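Local atomic coordinates of glucose-inhibited division protein A-related protein, probable oxidoreductase (Thermus thermophilus, PDB entry 2CUL), a protein that binds flavin-adenine dinucleotide in a Rossmann-type fold and is probably an oxidoreductase related to the glucose-inhibited division protein A family. Residues A[17-22]-A[29-34]; A[11-16]-A[54-59]. All coordinates share one frame; numbering follows the deposited sequence.

Contact 1: A[17-22]-A[29-34]; sequences ETAFWL and VGLLTQ. With FAD (flavin-adenine dinucleotide), chain B.
With CG1 of Val29 anti to the backbone N (chi1 -179°) and CG2 beside that N, the two methyls fork over helix 13-24: CG1 faces Ala19, while CG2 meets Leu22 CB at 3.6 Å. The Leu22 and Val29 side chains cross at about a right angle. One turn earlier on the helix, Ala19 CB fits between two strand residues, 4.1 Å from Val29 CG1 and 4.0 Å from Leu31 CD2. No hydrogen bond joins the segments, which meet through aliphatic carbons; the axes of 17-22 and 29-33 run nearly antiparallel at 162° and approach to 9.1 Å. Ile8 of strand 6-9 touches Ala19, Val29 and Leu31, adding to the apolar layer between helix and sheet in a beta-alpha-beta unit.

Toward and past the strand's end, contacts with the cofactor begin. Leu32 CD2 lies 3.7 Å from FAD C2A, and the Gln34 backbone N 3.1 Å from FAD N3A. The Gln34 side chain lies over one face of the adenine, OE1 above C5A at 3.2 Å and CD above C4A, while CG is 3.1 Å from the ribose O2B. With an alanine in its place the amide over the adenine is gone, and the base would probably lose this cover and be freer to shift. The strand, packed on the helix through buried hydrocarbon, thus leads into a residue that offers its backbone N to N3A and its amide to the adenine face, with Leu32 adding an apolar contact.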
loop_
_atom_site.group_PDB
_atom_site.type_symbol
_atom_site.label_atom_id
_atom_site.label_comp_id
_atom_site.label_asym_id
_atom_site.label_seq_id
_atom_site.Cartn_x
_atom_site.Cartn_y
_atom_site.Cartn_z
ATOM N N GLU A 17 5.520 -3.953 4.251
ATOM C CA GLU A 17 6.230 -3.907 5.525
ATOM C C GLU A 17 5.240 -4.225 6.644
ATOM O O GLU A 17 5.566 -4.951 7.582
ATOM C CB GLU A 17 6.855 -2.529 5.760
ATOM C CG GLU A 17 7.881 -2.523 6.882
ATOM C CD GLU A 17 9.151 -3.267 6.506
ATOM O OE1 GLU A 17 9.844 -2.825 5.564
ATOM O OE2 GLU A 17 9.458 -4.293 7.151
ATOM N N THR A 18 4.029 -3.681 6.545
ATOM C CA THR A 18 3.007 -3.948 7.556
ATOM C C THR A 18 2.745 -5.455 7.602
ATOM O O THR A 18 2.711 -6.064 8.676
ATOM C CB THR A 18 1.672 -3.231 7.228
ATOM O OG1 THR A 18 1.899 -1.823 7.103
ATOM C CG2 THR A 18 0.651 -3.472 8.330
ATOM N N ALA A 19 2.566 -6.052 6.428
ATOM C CA ALA A 19 2.304 -7.485 6.326
ATOM C C ALA A 19 3.450 -8.290 6.922
ATOM O O ALA A 19 3.233 -9.284 7.619
ATOM C CB ALA A 19 2.105 -7.876 4.867
ATOM N N PHE A 20 4.671 -7.850 6.644
ATOM C CA PHE A 20 5.862 -8.531 7.132
ATOM C C PHE A 20 5.902 -8.679 8.649
ATOM O O PHE A 20 6.048 -9.788 9.160
ATOM C CB PHE A 20 7.118 -7.793 6.664
ATOM C CG PHE A 20 8.398 -8.402 7.163
ATOM C CD1 PHE A 20 8.921 -9.541 6.564
ATOM C CD2 PHE A 20 9.067 -7.847 8.249
ATOM C CE1 PHE A 20 10.097 -10.123 7.041
ATOM C CE2 PHE A 20 10.242 -8.420 8.736
ATOM C CZ PHE A 20 10.756 -9.562 8.128
ATOM N N TRP A 21 5.775 -7.569 9.370
ATOM C CA TRP A 21 5.824 -7.621 10.824
ATOM C C TRP A 21 4.625 -8.311 11.456
ATOM O O TRP A 21 4.758 -8.960 12.493
ATOM C CB TRP A 21 5.993 -6.215 11.404
ATOM C CG TRP A 21 7.325 -5.629 11.068
ATOM C CD1 TRP A 21 7.613 -4.786 10.032
ATOM C CD2 TRP A 21 8.570 -5.905 11.720
ATOM N NE1 TRP A 21 8.961 -4.523 9.996
ATOM C CE2 TRP A 21 9.573 -5.198 11.021
ATOM C CE3 TRP A 21 8.938 -6.684 12.825
ATOM C CZ2 TRP A 21 10.922 -5.246 11.391
ATOM C CZ3 TRP A 21 10.284 -6.733 13.194
ATOM C CH2 TRP A 21 11.257 -6.017 12.477
ATOM N N LEU A 22 3.456 -8.180 10.840
ATOM C CA LEU A 22 2.273 -8.835 11.377
ATOM C C LEU A 22 2.459 -10.340 11.255
ATOM O O LEU A 22 2.193 -11.088 12.197
ATOM C CB LEU A 22 1.016 -8.412 10.611
ATOM C CG LEU A 22 0.497 -6.997 10.881
ATOM C CD1 LEU A 22 -0.673 -6.698 9.957
ATOM C CD2 LEU A 22 0.070 -6.875 12.343
ATOM N N VAL A 29 -2.626 -12.642 7.823
ATOM C CA VAL A 29 -2.688 -11.496 6.929
ATOM C C VAL A 29 -2.988 -11.818 5.474
ATOM O O VAL A 29 -2.452 -12.766 4.902
ATOM C CB VAL A 29 -1.360 -10.712 6.950
ATOM C CG1 VAL A 29 -1.447 -9.507 6.020
ATOM C CG2 VAL A 29 -1.037 -10.277 8.362
ATOM N N GLY A 30 -3.855 -11.004 4.889
ATOM C CA GLY A 30 -4.182 -11.143 3.486
ATOM C C GLY A 30 -3.625 -9.891 2.839
ATOM O O GLY A 30 -4.015 -8.781 3.204
ATOM N N LEU A 31 -2.691 -10.059 1.907
ATOM C CA LEU A 31 -2.086 -8.928 1.214
ATOM C C LEU A 31 -2.567 -8.940 -0.230
ATOM O O LEU A 31 -2.103 -9.734 -1.053
ATOM C CB LEU A 31 -0.559 -9.027 1.273
ATOM C CG LEU A 31 0.251 -7.896 0.632
ATOM C CD1 LEU A 31 -0.191 -6.541 1.192
ATOM C CD2 LEU A 31 1.732 -8.130 0.914
ATOM N N LEU A 32 -3.513 -8.052 -0.517
ATOM C CA LEU A 32 -4.122 -7.930 -1.838
ATOM C C LEU A 32 -3.434 -6.835 -2.642
ATOM O O LEU A 32 -3.219 -5.735 -2.134
ATOM C CB LEU A 32 -5.609 -7.607 -1.654
ATOM C CG LEU A 32 -6.552 -7.407 -2.840
ATOM C CD1 LEU A 32 -7.989 -7.551 -2.345
ATOM C CD2 LEU A 32 -6.332 -6.041 -3.476
ATOM N N THR A 33 -3.078 -7.130 -3.889
ATOM C CA THR A 33 -2.413 -6.129 -4.715
ATOM C C THR A 33 -2.772 -6.338 -6.188
ATOM O O THR A 33 -2.905 -7.470 -6.648
ATOM C CB THR A 33 -0.879 -6.171 -4.456
ATOM O OG1 THR A 33 -0.316 -4.881 -4.717
ATOM C CG2 THR A 33 -0.201 -7.232 -5.314
ATOM N N GLN A 34 -2.947 -5.243 -6.928
ATOM C CA GLN A 34 -3.365 -5.350 -8.324
ATOM C C GLN A 34 -2.413 -6.028 -9.290
ATOM O O GLN A 34 -2.856 -6.626 -10.273
ATOM C CB GLN A 34 -3.763 -3.976 -8.877
ATOM C CG GLN A 34 -2.703 -2.903 -8.824
ATOM C CD GLN A 34 -3.287 -1.532 -9.126
ATOM O OE1 GLN A 34 -4.464 -1.282 -8.864
ATOM N NE2 GLN A 34 -2.470 -0.636 -9.663
HETATM P PA FAD B . 3.682 1.858 -3.315
HETATM O O1A FAD B . 3.505 2.601 -4.573
HETATM O O2A FAD B . 5.022 1.322 -2.960
HETATM O O5B FAD B . 2.664 0.631 -3.279
HETATM C C5B FAD B . 1.283 0.835 -3.580
HETATM C C4B FAD B . 0.745 -0.525 -4.011
HETATM O O4B FAD B . -0.679 -0.437 -3.988
HETATM C C3B FAD B . 1.134 -0.940 -5.444
HETATM O O3B FAD B . 1.656 -2.250 -5.494
HETATM C C2B FAD B . -0.149 -0.777 -6.204
HETATM O O2B FAD B . -0.265 -1.527 -7.391
HETATM C C1B FAD B . -1.179 -1.117 -5.130
HETATM N N9A FAD B . -2.530 -0.623 -5.386
HETATM C C8A FAD B . -2.915 0.685 -5.566
HETATM N N7A FAD B . -4.221 0.801 -5.776
HETATM C C5A FAD B . -4.696 -0.496 -5.726
HETATM C C6A FAD B . -5.997 -1.033 -5.875
HETATM N N6A FAD B . -7.072 -0.301 -6.104
HETATM N N1A FAD B . -6.134 -2.407 -5.768
HETATM C C2A FAD B . -5.031 -3.195 -5.528
HETATM N N3A FAD B . -3.760 -2.737 -5.378
HETATM C C4A FAD B . -3.647 -1.385 -5.487
HETATM N N1 FAD B . 10.912 7.530 -2.417
HETATM C C2 FAD B . 12.243 7.182 -2.373
HETATM O O2 FAD B . 12.769 6.853 -1.338
HETATM N N3 FAD B . 12.983 7.214 -3.565
HETATM C C4 FAD B . 12.467 7.577 -4.791
HETATM O O4 FAD B . 13.185 7.583 -5.814
HETATM C C4X FAD B . 11.105 7.938 -4.834
HETATM N N5 FAD B . 10.517 8.325 -6.031
HETATM C C5X FAD B . 9.182 8.680 -6.080
HETATM C C6 FAD B . 8.616 9.065 -7.295
HETATM C C7 FAD B . 7.261 9.430 -7.408
HETATM C C7M FAD B . 6.713 9.830 -8.756
HETATM C C8 FAD B . 6.446 9.401 -6.220
HETATM C C8M FAD B . 4.987 9.769 -6.254
HETATM C C9 FAD B . 7.008 9.020 -4.977
HETATM C C9A FAD B . 8.376 8.652 -4.874
HETATM N N10 FAD B . 8.988 8.255 -3.632
HETATM C C10 FAD B . 10.350 7.902 -3.613
HETATM C "C1'" FAD B . 8.212 8.220 -2.329
HETATM C "C2'" FAD B . 7.805 6.853 -1.734
HETATM O "O2'" FAD B . 8.926 6.251 -1.144
HETATM C "C3'" FAD B . 7.212 5.895 -2.787
HETATM O "O3'" FAD B . 6.060 6.462 -3.410
HETATM C "C4'" FAD B . 6.763 4.546 -2.189
HETATM O "O4'" FAD B . 6.506 3.594 -3.218
HETATM C "C5'" FAD B . 5.505 4.775 -1.329
HETATM O "O5'" FAD B . 5.104 3.534 -0.725
HETATM P P FAD B . 3.592 3.062 -0.662
HETATM O O1P FAD B . 3.636 1.787 0.073
HETATM O O2P FAD B . 2.718 4.138 -0.082
HETATM O O3P FAD B . 3.152 2.848 -2.158
#

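Contact 2: A[11-16]-A[54-59]; sequences AGFSGA and SLLERA. With FAD (flavin-adenine dinucleotide), chain B.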
loop_
_atom_site.group_PDB
_atom_site.type_symbol
_atom_site.label_atom_id
_atom_site.label_comp_id
_atom_site.label_asym_id
_atom_site.label_seq_id
_atom_site.Cartn_x
_atom_site.Cartn_y
_atom_site.Cartn_z
ATOM N N ALA A 11 0.712 -3.980 -2.018
ATOM C CA ALA A 11 1.931 -4.660 -1.598
ATOM C C ALA A 11 3.167 -3.827 -1.901
ATOM O O ALA A 11 4.145 -4.327 -2.468
ATOM C CB ALA A 11 2.032 -6.016 -2.289
ATOM N N GLY A 12 3.113 -2.556 -1.522
ATOM C CA GLY A 12 4.230 -1.662 -1.747
ATOM C C GLY A 12 5.078 -1.529 -0.497
ATOM O O GLY A 12 4.972 -2.336 0.427
ATOM N N PHE A 13 5.911 -0.498 -0.448
ATOM C CA PHE A 13 6.792 -0.318 0.697
ATOM C C PHE A 13 6.111 -0.242 2.058
ATOM O O PHE A 13 6.615 -0.812 3.021
ATOM C CB PHE A 13 7.697 0.893 0.464
ATOM C CG PHE A 13 8.750 0.645 -0.579
ATOM C CD1 PHE A 13 10.003 0.152 -0.218
ATOM C CD2 PHE A 13 8.467 0.834 -1.929
ATOM C CE1 PHE A 13 10.957 -0.154 -1.189
ATOM C CE2 PHE A 13 9.415 0.530 -2.909
ATOM C CZ PHE A 13 10.661 0.036 -2.537
ATOM N N SER A 14 4.968 0.432 2.151
ATOM C CA SER A 14 4.290 0.522 3.442
ATOM C C SER A 14 3.412 -0.697 3.712
ATOM O O SER A 14 3.437 -1.252 4.804
ATOM C CB SER A 14 3.444 1.803 3.530
ATOM O OG SER A 14 2.416 1.830 2.553
ATOM N N GLY A 15 2.644 -1.113 2.709
ATOM C CA GLY A 15 1.760 -2.256 2.869
ATOM C C GLY A 15 2.469 -3.575 3.095
ATOM O O GLY A 15 2.067 -4.362 3.949
ATOM N N ALA A 16 3.520 -3.829 2.324
ATOM C CA ALA A 16 4.272 -5.073 2.475
ATOM C C ALA A 16 5.015 -5.102 3.811
ATOM O O ALA A 16 5.129 -6.155 4.441
ATOM C CB ALA A 16 5.252 -5.236 1.320
ATOM N N SER A 54 14.021 -4.588 8.874
ATOM C CA SER A 54 12.856 -4.423 8.010
ATOM C C SER A 54 12.911 -5.260 6.741
ATOM O O SER A 54 13.970 -5.738 6.338
ATOM C CB SER A 54 12.706 -2.955 7.611
ATOM O OG SER A 54 13.838 -2.514 6.873
ATOM N N LEU A 55 11.752 -5.429 6.113
ATOM C CA LEU A 55 11.663 -6.161 4.858
ATOM C C LEU A 55 12.497 -5.375 3.852
ATOM O O LEU A 55 13.175 -5.948 3.004
ATOM C CB LEU A 55 10.209 -6.223 4.380
ATOM C CG LEU A 55 9.986 -6.753 2.963
ATOM C CD1 LEU A 55 10.376 -8.222 2.888
ATOM C CD2 LEU A 55 8.523 -6.571 2.579
ATOM N N LEU A 56 12.436 -4.051 3.961
ATOM C CA LEU A 56 13.187 -3.169 3.076
ATOM C C LEU A 56 14.685 -3.474 3.160
ATOM O O LEU A 56 15.355 -3.613 2.138
ATOM C CB LEU A 56 12.918 -1.704 3.450
ATOM C CG LEU A 56 13.781 -0.628 2.785
ATOM C CD1 LEU A 56 13.666 -0.717 1.270
ATOM C CD2 LEU A 56 13.340 0.748 3.285
ATOM N N GLU A 57 15.205 -3.593 4.381
ATOM C CA GLU A 57 16.622 -3.889 4.577
ATOM C C GLU A 57 16.980 -5.271 4.037
ATOM O O GLU A 57 18.001 -5.449 3.374
ATOM C CB GLU A 57 16.980 -3.812 6.064
ATOM C CG GLU A 57 18.432 -4.170 6.369
ATOM C CD GLU A 57 18.810 -3.931 7.820
ATOM O OE1 GLU A 57 18.177 -4.527 8.712
ATOM O OE2 GLU A 57 19.746 -3.145 8.066
ATOM N N ARG A 58 16.129 -6.251 4.321
ATOM C CA ARG A 58 16.367 -7.619 3.872
ATOM C C ARG A 58 16.352 -7.761 2.353
ATOM O O ARG A 58 17.083 -8.579 1.795
ATOM C CB ARG A 58 15.325 -8.554 4.493
ATOM C CG ARG A 58 15.353 -8.560 6.016
ATOM C CD ARG A 58 14.074 -9.138 6.603
ATOM N NE ARG A 58 13.996 -8.922 8.046
ATOM C CZ ARG A 58 14.440 -9.773 8.965
ATOM N NH1 ARG A 58 14.997 -10.921 8.603
ATOM N NH2 ARG A 58 14.329 -9.471 10.252
ATOM N N ALA A 59 15.526 -6.963 1.682
ATOM C CA ALA A 59 15.417 -7.027 0.226
ATOM C C ALA A 59 16.577 -6.368 -0.516
ATOM O O ALA A 59 16.816 -6.655 -1.685
ATOM C CB ALA A 59 14.097 -6.397 -0.221
HETATM P PA FAD B . 3.682 1.858 -3.315
HETATM O O1A FAD B . 3.505 2.601 -4.573
HETATM O O2A FAD B . 5.022 1.322 -2.960
HETATM O O5B FAD B . 2.664 0.631 -3.279
HETATM C C5B FAD B . 1.283 0.835 -3.580
HETATM C C4B FAD B . 0.745 -0.525 -4.011
HETATM O O4B FAD B . -0.679 -0.437 -3.988
HETATM C C3B FAD B . 1.134 -0.940 -5.444
HETATM O O3B FAD B . 1.656 -2.250 -5.494
HETATM C C2B FAD B . -0.149 -0.777 -6.204
HETATM O O2B FAD B . -0.265 -1.527 -7.391
HETATM C C1B FAD B . -1.179 -1.117 -5.130
HETATM N N9A FAD B . -2.530 -0.623 -5.386
HETATM C C8A FAD B . -2.915 0.685 -5.566
HETATM N N7A FAD B . -4.221 0.801 -5.776
HETATM C C5A FAD B . -4.696 -0.496 -5.726
HETATM C C6A FAD B . -5.997 -1.033 -5.875
HETATM N N6A FAD B . -7.072 -0.301 -6.104
HETATM N N1A FAD B . -6.134 -2.407 -5.768
HETATM C C2A FAD B . -5.031 -3.195 -5.528
HETATM N N3A FAD B . -3.760 -2.737 -5.378
HETATM C C4A FAD B . -3.647 -1.385 -5.487
HETATM N N1 FAD B . 10.912 7.530 -2.417
HETATM C C2 FAD B . 12.243 7.182 -2.373
HETATM O O2 FAD B . 12.769 6.853 -1.338
HETATM N N3 FAD B . 12.983 7.214 -3.565
HETATM C C4 FAD B . 12.467 7.577 -4.791
HETATM O O4 FAD B . 13.185 7.583 -5.814
HETATM C C4X FAD B . 11.105 7.938 -4.834
HETATM N N5 FAD B . 10.517 8.325 -6.031
HETATM C C5X FAD B . 9.182 8.680 -6.080
HETATM C C6 FAD B . 8.616 9.065 -7.295
HETATM C C7 FAD B . 7.261 9.430 -7.408
HETATM C C7M FAD B . 6.713 9.830 -8.756
HETATM C C8 FAD B . 6.446 9.401 -6.220
HETATM C C8M FAD B . 4.987 9.769 -6.254
HETATM C C9 FAD B . 7.008 9.020 -4.977
HETATM C C9A FAD B . 8.376 8.652 -4.874
HETATM N N10 FAD B . 8.988 8.255 -3.632
HETATM C C10 FAD B . 10.350 7.902 -3.613
HETATM C "C1'" FAD B . 8.212 8.220 -2.329
HETATM C "C2'" FAD B . 7.805 6.853 -1.734
HETATM O "O2'" FAD B . 8.926 6.251 -1.144
HETATM C "C3'" FAD B . 7.212 5.895 -2.787
HETATM O "O3'" FAD B . 6.060 6.462 -3.410
HETATM C "C4'" FAD B . 6.763 4.546 -2.189
HETATM O "O4'" FAD B . 6.506 3.594 -3.218
HETATM C "C5'" FAD B . 5.505 4.775 -1.329
HETATM O "O5'" FAD B . 5.104 3.534 -0.725
HETATM P P FAD B . 3.592 3.062 -0.662
HETATM O O1P FAD B . 3.636 1.787 0.073
HETATM O O2P FAD B . 2.718 4.138 -0.082
HETATM O O3P FAD B . 3.152 2.848 -2.158
#
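The first turn of helix 13-24, just after the glycine-rich turn that matches the Rossmann-type GxGxxG pattern, meets short helix 55-59 through two apolar pairs. Leu56 CD1 comes to the edge of the Phe13 ring, near its plane, and lies 3.7 Å from Phe13 CE1. Farther along, Ala16 CB touches Leu55 CD2 at 3.8 Å. Both leucines place CG anti to the backbone N; in Leu56, chi1 171° and chi2 57° together make CD1 the branch that reaches Phe13. Ser54 caps its own helix, OG accepting from Glu57 N at 3.0 Å.

The turn also grips the pyrophosphate of FAD. Phe13 N donates to FAD O2A over 3.2 Å, and Ser14 N to FAD O1P over 2.8 Å in a nearly straight bond (170°). The same O1P takes a second bond from Ser14 OG, also 2.8 Å long, so backbone and side chain hold one oxygen together. Gly12 CA is only 3.2 Å from FAD O5B, and a side chain pointing from it would run into the cofactor. Tyr213 stacks with the Phe13 ring. A tight glycine turn whose amides, at a helix N-terminus, receive a dinucleotide's phosphates is the hallmark of the Rossmann-type FAD-binding fold.

In the fold
Helix 13-24 is common to both contacts, whose centres are 9 Å apart, and contact 1 is nested in the loop that contact 2 closes. Polar bonds from two side chains, Glu17 and Thr33, tie them. Glu17 OE2 lies 2.8 Å from Leu55 N, a probable hydrogen bond, and Glu17 OE1 bonds to Leu56 N, so a carboxylate from 17-22 meets the first amides of helix 55-59. Thr33 OG1 is 3.0 Å from Ala11 N, probably hydrogen-bonded, linking the strand's end to the glycine turn. Residues 32-34 meet the adenosine of FAD, and 12-14 its pyrophosphate. The beta-alpha-beta unit and the residue after its second strand thus meet successive parts of the dinucleotide, with helix 55-59 packed against the unit's helix.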